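PDB 1NF2: phosphatase from Thermotoga maritima, which probably acts as a magnesium-dependent phosphatase of the haloacid dehalogenase (HAD) family. Local coordinates for residues L18-E29 against N50-R58. Residues are numbered along the deposited sequence; the frame is centred on the assembly and turned at random.
Sequences LEISEKDRRNIE and NVEKKYFKR. With SO4 (sulfate ion), chain E.
The helices before and after strand 36-40 of the HAD Rossmann-like core, 22-31 and 45-55, meet here with residues at or next to their ends: I20 against Y55, and I28 against F56. I20 lies just ahead of the first helix, and its CB stands over the centre of the Y55 ring, 3.9 Å from the centroid and 7° off the normal, a CH-pi contact. From there the side chain continues across the same face, and CD1 comes to 3.6 Å from Y55 CD2 before reaching V51 CG1. At the far end of the ring, Y55 OH accepts a weak hydrogen bond from I20 N, and E19 CA and CB lie against the same oxygen. One helical turn after S21, whose OG caps the helix by accepting from D24 N, R25 runs past the end of helix 45-55. Its CG is anti to the backbone N (chi1 -176°), which carries CD to 3.5 Å from Y55 O. The chain then bends at chi3, turning the guanidinium toward E22: NE and NH2 approach side-on and both grip E22 OE1 in a salt bridge, NH2 at its syn lone pair. R25 NH2 also donates to a sulfate, probably from the crystallisation liquor, which R26 NH1 binds as well. A leucine in place of R25 would probably leave E22 OE1 without its two donors and the sulfate with one donor fewer. Deeper in, F56 crosses I28 at about a right angle, its CE2 3.5 Å from I28 CB; behind them V37 and F39 of strand 36-40 touch I28 and F56 respectively, and F60 packs edge-to-face with F56. E29 slides past the ring, its OE1 lying at the F56 edge, 3.8 Å from CD2.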
loop_
_atom_site.group_PDB
_atom_site.type_symbol
_atom_site.label_atom_id
_atom_site.label_comp_id
_atom_site.label_asym_id
_atom_site.label_seq_id
_atom_site.Cartn_x
_atom_site.Cartn_y
_atom_site.Cartn_z
ATOM N N LEU A 18 11.282 -3.660 -9.830
ATOM C CA LEU A 18 10.615 -2.442 -9.383
ATOM C C LEU A 18 10.596 -1.304 -10.398
ATOM O O LEU A 18 10.574 -0.131 -10.028
ATOM C CB LEU A 18 11.232 -1.947 -8.069
ATOM C CG LEU A 18 11.134 -2.890 -6.866
ATOM C CD1 LEU A 18 11.545 -2.132 -5.608
ATOM C CD2 LEU A 18 9.707 -3.421 -6.719
ATOM N N GLU A 19 10.595 -1.646 -11.682
ATOM C CA GLU A 19 10.556 -0.626 -12.720
ATOM C C GLU A 19 9.314 -0.817 -13.587
ATOM O O GLU A 19 8.713 -1.894 -13.607
ATOM C CB GLU A 19 11.830 -0.692 -13.567
ATOM C CG GLU A 19 12.086 -2.048 -14.194
ATOM C CD GLU A 19 13.545 -2.265 -14.576
ATOM O OE1 GLU A 19 13.854 -3.307 -15.198
ATOM O OE2 GLU A 19 14.382 -1.399 -14.245
ATOM N N ILE A 20 8.915 0.244 -14.277
ATOM C CA ILE A 20 7.750 0.207 -15.152
ATOM C C ILE A 20 8.237 0.195 -16.600
ATOM O O ILE A 20 8.991 1.076 -16.999
ATOM C CB ILE A 20 6.865 1.458 -14.944
ATOM C CG1 ILE A 20 6.344 1.485 -13.504
ATOM C CG2 ILE A 20 5.721 1.467 -15.946
ATOM C CD1 ILE A 20 5.475 2.671 -13.190
ATOM N N SER A 21 7.816 -0.797 -17.378
ATOM C CA SER A 21 8.228 -0.884 -18.779
ATOM C C SER A 21 7.763 0.351 -19.548
ATOM O O SER A 21 6.778 0.990 -19.172
ATOM C CB SER A 21 7.636 -2.136 -19.440
ATOM O OG SER A 21 6.237 -2.001 -19.642
ATOM N N GLU A 22 8.476 0.687 -20.621
ATOM C CA GLU A 22 8.111 1.836 -21.446
ATOM C C GLU A 22 6.731 1.620 -22.054
ATOM O O GLU A 22 5.941 2.558 -22.183
ATOM C CB GLU A 22 9.133 2.041 -22.574
ATOM C CG GLU A 22 10.369 2.809 -22.175
ATOM C CD GLU A 22 10.068 4.252 -21.824
ATOM O OE1 GLU A 22 9.329 4.906 -22.590
ATOM O OE2 GLU A 22 10.577 4.738 -20.792
ATOM N N LYS A 23 6.438 0.384 -22.437
ATOM C CA LYS A 23 5.138 0.103 -23.027
ATOM C C LYS A 23 4.020 0.501 -22.047
ATOM O O LYS A 23 3.096 1.242 -22.414
ATOM C CB LYS A 23 5.028 -1.377 -23.404
ATOM C CG LYS A 23 3.717 -1.739 -24.095
ATOM C CD LYS A 23 3.575 -3.239 -24.334
ATOM C CE LYS A 23 4.336 -3.709 -25.558
ATOM N NZ LYS A 23 5.777 -3.352 -25.500
ATOM N N ASP A 24 4.112 0.031 -20.801
ATOM C CA ASP A 24 3.093 0.356 -19.798
ATOM C C ASP A 24 3.073 1.850 -19.520
ATOM O O ASP A 24 2.006 2.448 -19.365
ATOM C CB ASP A 24 3.334 -0.390 -18.475
ATOM C CG ASP A 24 3.066 -1.884 -18.578
ATOM O OD1 ASP A 24 2.354 -2.322 -19.513
ATOM O OD2 ASP A 24 3.566 -2.623 -17.702
ATOM N N ARG A 25 4.254 2.457 -19.452
ATOM C CA ARG A 25 4.329 3.890 -19.204
ATOM C C ARG A 25 3.583 4.653 -20.291
ATOM O O ARG A 25 2.724 5.480 -19.993
ATOM C CB ARG A 25 5.782 4.368 -19.169
ATOM C CG ARG A 25 5.920 5.845 -18.828
ATOM C CD ARG A 25 7.342 6.352 -19.034
ATOM N NE ARG A 25 7.726 6.360 -20.444
ATOM C CZ ARG A 25 7.310 7.255 -21.338
ATOM N NH1 ARG A 25 6.492 8.238 -20.979
ATOM N NH2 ARG A 25 7.710 7.163 -22.598
ATOM N N ARG A 26 3.903 4.378 -21.554
ATOM C CA ARG A 26 3.235 5.086 -22.644
ATOM C C ARG A 26 1.716 4.908 -22.667
ATOM O O ARG A 26 0.984 5.851 -22.960
ATOM C CB ARG A 26 3.835 4.693 -23.997
ATOM C CG ARG A 26 5.071 5.502 -24.353
ATOM C CD ARG A 26 5.482 5.274 -25.796
ATOM N NE ARG A 26 6.562 4.302 -25.923
ATOM C CZ ARG A 26 7.856 4.612 -25.930
ATOM N NH1 ARG A 26 8.243 5.877 -25.819
ATOM N NH2 ARG A 26 8.762 3.652 -26.050
ATOM N N ASN A 27 1.236 3.711 -22.350
ATOM C CA ASN A 27 -0.204 3.486 -22.343
ATOM C C ASN A 27 -0.884 4.266 -21.231
ATOM O O ASN A 27 -1.992 4.778 -21.414
ATOM C CB ASN A 27 -0.519 1.999 -22.213
ATOM C CG ASN A 27 -0.400 1.270 -23.534
ATOM O OD1 ASN A 27 -0.996 1.684 -24.528
ATOM N ND2 ASN A 27 0.365 0.181 -23.553
ATOM N N ILE A 28 -0.224 4.367 -20.080
ATOM C CA ILE A 28 -0.793 5.118 -18.969
ATOM C C ILE A 28 -0.852 6.590 -19.376
ATOM O O ILE A 28 -1.870 7.254 -19.174
ATOM C CB ILE A 28 0.057 4.994 -17.681
ATOM C CG1 ILE A 28 0.206 3.520 -17.279
ATOM C CG2 ILE A 28 -0.593 5.792 -16.560
ATOM C CD1 ILE A 28 -1.097 2.788 -17.037
ATOM N N GLU A 29 0.246 7.095 -19.941
ATOM C CA GLU A 29 0.321 8.481 -20.403
ATOM C C GLU A 29 -0.864 8.822 -21.302
ATOM O O GLU A 29 -1.489 9.866 -21.150
ATOM C CB GLU A 29 1.623 8.717 -21.179
ATOM C CG GLU A 29 2.762 9.273 -20.349
ATOM C CD GLU A 29 2.505 10.700 -19.899
ATOM O OE1 GLU A 29 3.334 11.248 -19.139
ATOM O OE2 GLU A 29 1.475 11.277 -20.310
ATOM N N ASN A 50 6.668 9.199 -5.573
ATOM C CA ASN A 50 7.968 9.292 -6.227
ATOM C C ASN A 50 8.040 8.451 -7.493
ATOM O O ASN A 50 8.735 8.813 -8.438
ATOM C CB ASN A 50 9.089 8.886 -5.260
ATOM C CG ASN A 50 9.493 10.018 -4.328
ATOM O OD1 ASN A 50 9.021 11.150 -4.466
ATOM N ND2 ASN A 50 10.376 9.722 -3.379
ATOM N N VAL A 51 7.331 7.328 -7.508
ATOM C CA VAL A 51 7.308 6.472 -8.686
ATOM C C VAL A 51 6.498 7.205 -9.754
ATOM O O VAL A 51 6.869 7.226 -10.931
ATOM C CB VAL A 51 6.647 5.110 -8.380
ATOM C CG1 VAL A 51 6.351 4.356 -9.678
ATOM C CG2 VAL A 51 7.569 4.280 -7.511
ATOM N N GLU A 52 5.402 7.820 -9.318
ATOM C CA GLU A 52 4.522 8.566 -10.208
ATOM C C GLU A 52 5.266 9.708 -10.890
ATOM O O GLU A 52 5.189 9.867 -12.106
ATOM C CB GLU A 52 3.329 9.134 -9.429
ATOM C CG GLU A 52 2.445 8.077 -8.783
ATOM C CD GLU A 52 1.275 8.678 -8.021
ATOM O OE1 GLU A 52 0.525 7.909 -7.377
ATOM O OE2 GLU A 52 1.102 9.916 -8.067
ATOM N N LYS A 53 5.989 10.500 -10.108
ATOM C CA LYS A 53 6.726 11.623 -10.665
ATOM C C LYS A 53 7.911 11.187 -11.523
ATOM O O LYS A 53 8.281 11.877 -12.469
ATOM C CB LYS A 53 7.182 12.561 -9.544
ATOM C CG LYS A 53 6.044 13.416 -8.999
ATOM C CD LYS A 53 6.496 14.400 -7.929
ATOM C CE LYS A 53 6.783 13.710 -6.606
ATOM N NZ LYS A 53 7.090 14.696 -5.526
ATOM N N LYS A 54 8.491 10.035 -11.207
ATOM C CA LYS A 54 9.629 9.531 -11.966
ATOM C C LYS A 54 9.275 9.123 -13.395
ATOM O O LYS A 54 10.001 9.443 -14.334
ATOM C CB LYS A 54 10.247 8.334 -11.246
ATOM C CG LYS A 54 11.385 7.665 -12.000
ATOM C CD LYS A 54 11.906 6.471 -11.216
ATOM C CE LYS A 54 13.069 5.796 -11.910
ATOM N NZ LYS A 54 13.488 4.602 -11.130
ATOM N N TYR A 55 8.163 8.412 -13.555
ATOM C CA TYR A 55 7.733 7.945 -14.872
ATOM C C TYR A 55 6.785 8.916 -15.563
ATOM O O TYR A 55 6.646 8.903 -16.783
ATOM C CB TYR A 55 7.095 6.557 -14.739
ATOM C CG TYR A 55 8.100 5.481 -14.388
ATOM C CD1 TYR A 55 8.962 4.962 -15.355
ATOM C CD2 TYR A 55 8.222 5.012 -13.078
ATOM C CE1 TYR A 55 9.922 4.000 -15.025
ATOM C CE2 TYR A 55 9.177 4.053 -12.739
ATOM C CZ TYR A 55 10.020 3.553 -13.715
ATOM O OH TYR A 55 10.958 2.611 -13.373
ATOM N N PHE A 56 6.132 9.752 -14.770
ATOM C CA PHE A 56 5.221 10.768 -15.278
ATOM C C PHE A 56 5.570 11.961 -14.401
ATOM O O PHE A 56 5.649 11.832 -13.187
ATOM C CB PHE A 56 3.755 10.368 -15.052
ATOM C CG PHE A 56 3.468 8.913 -15.305
ATOM C CD1 PHE A 56 3.773 7.951 -14.343
ATOM C CD2 PHE A 56 2.906 8.500 -16.508
ATOM C CE1 PHE A 56 3.523 6.599 -14.575
ATOM C CE2 PHE A 56 2.651 7.153 -16.753
ATOM C CZ PHE A 56 2.960 6.198 -15.783
ATOM N N LYS A 57 5.795 13.120 -14.994
ATOM C CA LYS A 57 6.152 14.285 -14.194
ATOM C C LYS A 57 4.927 14.880 -13.512
ATOM O O LYS A 57 4.589 16.043 -13.727
ATOM C CB LYS A 57 6.837 15.331 -15.075
ATOM C CG LYS A 57 8.249 14.947 -15.532
ATOM C CD LYS A 57 8.308 13.576 -16.198
ATOM C CE LYS A 57 7.368 13.467 -17.399
ATOM N NZ LYS A 57 7.650 14.480 -18.456
ATOM N N ARG A 58 4.266 14.077 -12.681
ATOM C CA ARG A 58 3.070 14.525 -11.975
ATOM C C ARG A 58 2.595 13.492 -10.953
ATOM O O ARG A 58 3.172 12.419 -10.825
ATOM C CB ARG A 58 1.943 14.770 -12.977
ATOM C CG ARG A 58 1.635 13.550 -13.824
ATOM C CD ARG A 58 0.268 13.642 -14.484
ATOM N NE ARG A 58 -0.809 13.629 -13.495
ATOM C CZ ARG A 58 -2.103 13.549 -13.794
ATOM N NH1 ARG A 58 -2.490 13.471 -15.061
ATOM N NH2 ARG A 58 -3.012 13.549 -12.824
HETATM S S SO4 E . 7.608 9.273 -25.868
HETATM O O1 SO4 E . 7.206 10.687 -25.722
HETATM O O2 SO4 E . 8.428 8.883 -24.708
HETATM O O3 SO4 E . 6.404 8.419 -25.935
HETATM O O4 SO4 E . 8.397 9.104 -27.103
#